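Local coordinates for DNA-binding protein (Silicibacter pomeroyi, PDB 3EUS) that probably binds DNA through a small all-helical domain of the helix-turn-helix type found in XRE and Cro/C1 relatives, at residues Ala26-Thr29 against Gln30-Ala34; Lys5-Thr9 against Pro10-Tyr14. All coordinates share one frame; numbering follows the deposited sequence.

Interaction 1: Ala26-Thr29 against Gln30-Ala34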
# COMPACT_ATOMS: atom_id res chain seq x y z
N ALA A 26 4.30 -4.02 18.29
CA ALA A 26 3.81 -2.87 19.07
C ALA A 26 3.09 -3.30 20.33
O ALA A 26 2.66 -2.47 21.12
CB ALA A 26 2.86 -1.98 18.18
N GLY A 27 2.92 -4.60 20.50
CA GLY A 27 2.31 -5.13 21.69
C GLY A 27 0.82 -5.00 21.72
O GLY A 27 0.25 -4.84 22.81
N LEU A 28 0.18 -5.09 20.55
CA LEU A 28 -1.24 -4.86 20.38
C LEU A 28 -1.94 -6.14 20.03
O LEU A 28 -1.43 -6.90 19.20
CB LEU A 28 -1.52 -3.87 19.23
CG LEU A 28 -0.95 -2.45 19.28
CD1 LEU A 28 -1.11 -1.65 17.95
CD2 LEU A 28 -1.60 -1.71 20.43
N THR A 29 -3.14 -6.34 20.61
CA THR A 29 -4.01 -7.42 20.21
C THR A 29 -4.70 -6.96 18.94
O THR A 29 -4.68 -5.78 18.63
CB THR A 29 -5.11 -7.69 21.28
OG1 THR A 29 -5.92 -6.53 21.43
CG2 THR A 29 -4.47 -8.07 22.62
N GLN A 30 -5.34 -7.86 18.22
CA GLN A 30 -6.15 -7.41 17.10
C GLN A 30 -7.21 -6.33 17.51
O GLN A 30 -7.38 -5.34 16.80
CB GLN A 30 -6.80 -8.58 16.41
CG GLN A 30 -5.79 -9.53 15.74
CD GLN A 30 -6.46 -10.71 15.12
OE1 GLN A 30 -7.45 -11.21 15.66
NE2 GLN A 30 -5.96 -11.15 13.99
N ALA A 31 -7.85 -6.53 18.66
CA ALA A 31 -8.83 -5.58 19.20
C ALA A 31 -8.24 -4.18 19.44
O ALA A 31 -8.89 -3.18 19.12
CB ALA A 31 -9.47 -6.11 20.49
N ASP A 32 -7.04 -4.16 20.04
CA ASP A 32 -6.31 -2.94 20.42
C ASP A 32 -6.00 -2.12 19.17
O ASP A 32 -6.20 -0.89 19.13
CB ASP A 32 -4.98 -3.29 21.07
CG ASP A 32 -5.09 -3.83 22.50
OD1 ASP A 32 -6.09 -3.52 23.22
OD2 ASP A 32 -4.10 -4.50 22.90
N LEU A 33 -5.53 -2.82 18.13
CA LEU A 33 -5.17 -2.19 16.88
C LEU A 33 -6.44 -1.68 16.20
O LEU A 33 -6.46 -0.54 15.71
CB LEU A 33 -4.36 -3.11 15.95
CG LEU A 33 -4.04 -2.50 14.58
CD1 LEU A 33 -3.34 -1.08 14.68
CD2 LEU A 33 -3.28 -3.48 13.60
N ALA A 34 -7.50 -2.50 16.16
CA ALA A 34 -8.74 -2.08 15.52
C ALA A 34 -9.29 -0.81 16.20
O ALA A 34 -9.75 0.10 15.53
CB ALA A 34 -9.78 -3.18 15.50
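The isobutyl group of Leu28 overlaps the base of the Asp32 side chain, CD2 of Leu28 coming to 3.8 Å from CB of Asp32. The other methyl of Leu28, CD1, meets CD1 of Leu33 at 4.0 Å, the two leucine side chains crossing at about a right angle. Both leucines are buried, and Leu33 goes on to touch Trp62 and Ala65 of helix 56-65. On the polar side Thr29 and Asp32 grip each other in both directions. OG1 of Thr29 stands between its own backbone N and carbonyl carbon (chi1 62°), where it accepts the backbone N-H of Asp32 at 3.0 Å. In return, OD2 of Asp32 takes the backbone N-H of Thr29 at 3.1 Å in an almost straight bond (N-H...O 177°), met on the anti side of the carboxylate and 34° out of its plane. The first full turn of the helix follows at once, Leu33 N donating to Thr29 O at 3.1 Å. An alanine in place of Asp32 would keep the CB that Leu28 touches but would probably leave the N-H of Thr29 without its carboxylate mate and the cap held from one direction alone. Ahead of this, Gly27 ends helix 10-25 with positive phi in a Schellman motif. Beyond the cap, Gln30 hydrogen-bonds through NE2 to OE1 of Glu48 on helix 41-48. A Schellman end followed two residues later by a capping box thus makes the tight turn between consecutive helices, here within the helix-turn-helix family region.

Interaction 2: Lys5-Thr9 against Pro10-Tyr14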
# COMPACT_ATOMS: atom_id res chain seq x y z
N LYS A 5 -8.69 -16.19 -2.39
CA LYS A 5 -8.26 -16.68 -3.71
C LYS A 5 -7.60 -15.53 -4.55
O LYS A 5 -6.73 -15.79 -5.38
CB LYS A 5 -9.45 -17.32 -4.44
CG LYS A 5 -10.22 -18.37 -3.59
CD LYS A 5 -11.24 -19.16 -4.42
CE LYS A 5 -11.90 -20.34 -3.63
NZ LYS A 5 -12.79 -19.92 -2.51
N THR A 6 -8.01 -14.28 -4.31
CA THR A 6 -7.37 -13.04 -4.87
C THR A 6 -6.10 -12.57 -4.13
O THR A 6 -5.42 -11.63 -4.56
CB THR A 6 -8.36 -11.81 -4.82
OG1 THR A 6 -9.47 -12.03 -5.71
CG2 THR A 6 -7.64 -10.44 -5.17
N LEU A 7 -5.81 -13.19 -2.98
CA LEU A 7 -4.81 -12.70 -2.04
C LEU A 7 -3.82 -13.80 -1.74
O LEU A 7 -3.33 -13.90 -0.63
CB LEU A 7 -5.53 -12.25 -0.77
CG LEU A 7 -6.63 -11.18 -0.92
CD1 LEU A 7 -7.30 -10.96 0.40
CD2 LEU A 7 -6.08 -9.86 -1.44
N ARG A 8 -3.54 -14.63 -2.74
CA ARG A 8 -2.69 -15.83 -2.56
C ARG A 8 -1.28 -15.68 -3.10
O ARG A 8 -0.52 -16.62 -3.08
CB ARG A 8 -3.26 -17.08 -3.26
CG ARG A 8 -4.74 -17.20 -3.39
CD ARG A 8 -5.20 -18.62 -2.95
NE ARG A 8 -5.24 -18.67 -1.48
CZ ARG A 8 -5.80 -19.62 -0.74
NH1 ARG A 8 -5.75 -19.52 0.59
NH2 ARG A 8 -6.40 -20.67 -1.30
N THR A 9 -0.92 -14.52 -3.64
CA THR A 9 0.41 -14.41 -4.22
C THR A 9 1.42 -14.32 -3.07
O THR A 9 1.06 -13.92 -1.94
CB THR A 9 0.53 -13.14 -5.05
OG1 THR A 9 0.48 -12.03 -4.16
CG2 THR A 9 -0.61 -13.05 -6.05
N PRO A 10 2.66 -14.66 -3.35
CA PRO A 10 3.75 -14.48 -2.41
C PRO A 10 3.78 -13.09 -1.81
O PRO A 10 4.13 -12.93 -0.63
CB PRO A 10 4.99 -14.67 -3.28
CG PRO A 10 4.55 -15.54 -4.36
CD PRO A 10 3.12 -15.32 -4.59
N GLU A 11 3.45 -12.07 -2.62
CA GLU A 11 3.49 -10.70 -2.13
C GLU A 11 2.42 -10.40 -1.06
O GLU A 11 2.68 -9.74 -0.07
CB GLU A 11 3.38 -9.72 -3.29
CG GLU A 11 4.57 -9.77 -4.20
CD GLU A 11 4.48 -10.77 -5.34
OE1 GLU A 11 3.72 -11.78 -5.33
OE2 GLU A 11 5.25 -10.54 -6.29
N HIS A 12 1.22 -10.92 -1.27
CA HIS A 12 0.14 -10.75 -0.28
C HIS A 12 0.46 -11.47 1.01
O HIS A 12 0.22 -10.95 2.10
CB HIS A 12 -1.14 -11.37 -0.79
CG HIS A 12 -1.70 -10.65 -1.94
ND1 HIS A 12 -1.47 -11.05 -3.24
CD2 HIS A 12 -2.46 -9.53 -2.01
CE1 HIS A 12 -2.06 -10.20 -4.07
NE2 HIS A 12 -2.66 -9.27 -3.34
N VAL A 13 0.96 -12.68 0.87
CA VAL A 13 1.29 -13.49 2.05
C VAL A 13 2.37 -12.75 2.87
O VAL A 13 2.27 -12.58 4.08
CB VAL A 13 1.73 -14.89 1.60
CG1 VAL A 13 2.57 -15.61 2.65
CG2 VAL A 13 0.54 -15.72 1.20
N TYR A 14 3.38 -12.24 2.18
CA TYR A 14 4.43 -11.41 2.85
C TYR A 14 3.87 -10.15 3.49
O TYR A 14 4.19 -9.83 4.62
CB TYR A 14 5.52 -11.07 1.85
CG TYR A 14 6.55 -10.12 2.37
CD1 TYR A 14 7.55 -10.56 3.24
CD2 TYR A 14 6.53 -8.80 2.01
CE1 TYR A 14 8.48 -9.69 3.73
CE2 TYR A 14 7.45 -7.93 2.51
CZ TYR A 14 8.43 -8.38 3.34
OH TYR A 14 9.35 -7.51 3.83
O HOH W 1 1.40 -10.22 -6.31
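Pro10, directly after the N-cap residue Thr9, opens the helix, its ring joined to the Thr9 carbonyl by the peptide bond and its CB pointing away from residues 5-9. Glu11 comes next: its chain bends at chi2 (90°), bringing OE1 back toward Thr9, and a water 3.0 Å from Thr9 OG1 bridges the two by donating a weak bond to OE1 of Glu11. His12 carries most of the contact. Its backbone N-H is capped by OG1 of Thr9 at 3.2 Å, and its ring, with CG beside its own backbone N (chi1 -68°), puts ND1 only 2.4 Å from the same OG1, an unusually short hydrogen bond whose exact length is doubtful. The hydroxyl lies at the ring edge, near its plane. Over one face sits CA of Leu7, 3.9 Å from the ring centroid in a CH-pi contact, while CD2 of Leu7 reaches CD2 of His12 at 3.7 Å. Val13 completes the turn, its N-H bonding to Thr9 O at 3.1 Å, and its CG2 rests 3.7 Å from that oxygen. Asp55 of the second subunit packs on His12. One hydroxyl thus meets a backbone N-H, an imidazole nitrogen and a water, which probably limits rotation of the threonine, and of the ring as far as the short ND1 contact can be trusted; the imidazole nitrogen bonds the hydroxyl that caps the helix.

How the interactions relate
From the N terminus the chain first reaches interaction 2, where residues 5-9 lead from a 3-10 turn into helix 10-25. It then runs the length of that helix and turns through interaction 1, residues 26-34, into helix 30-36. The two contacts are in series, neither nested nor crossed: each closes a local turn at a helix start, one before helix 10-25, the other just after it. They lie on opposite sides of the chain's centre, with centres 23 Å apart and nearest atoms about 13 Å apart. Interaction 2 adjoins helix 72-81 and the second subunit, whereas interaction 1 joins helix 30-36 to helices 10-25, 41-48 and 56-65.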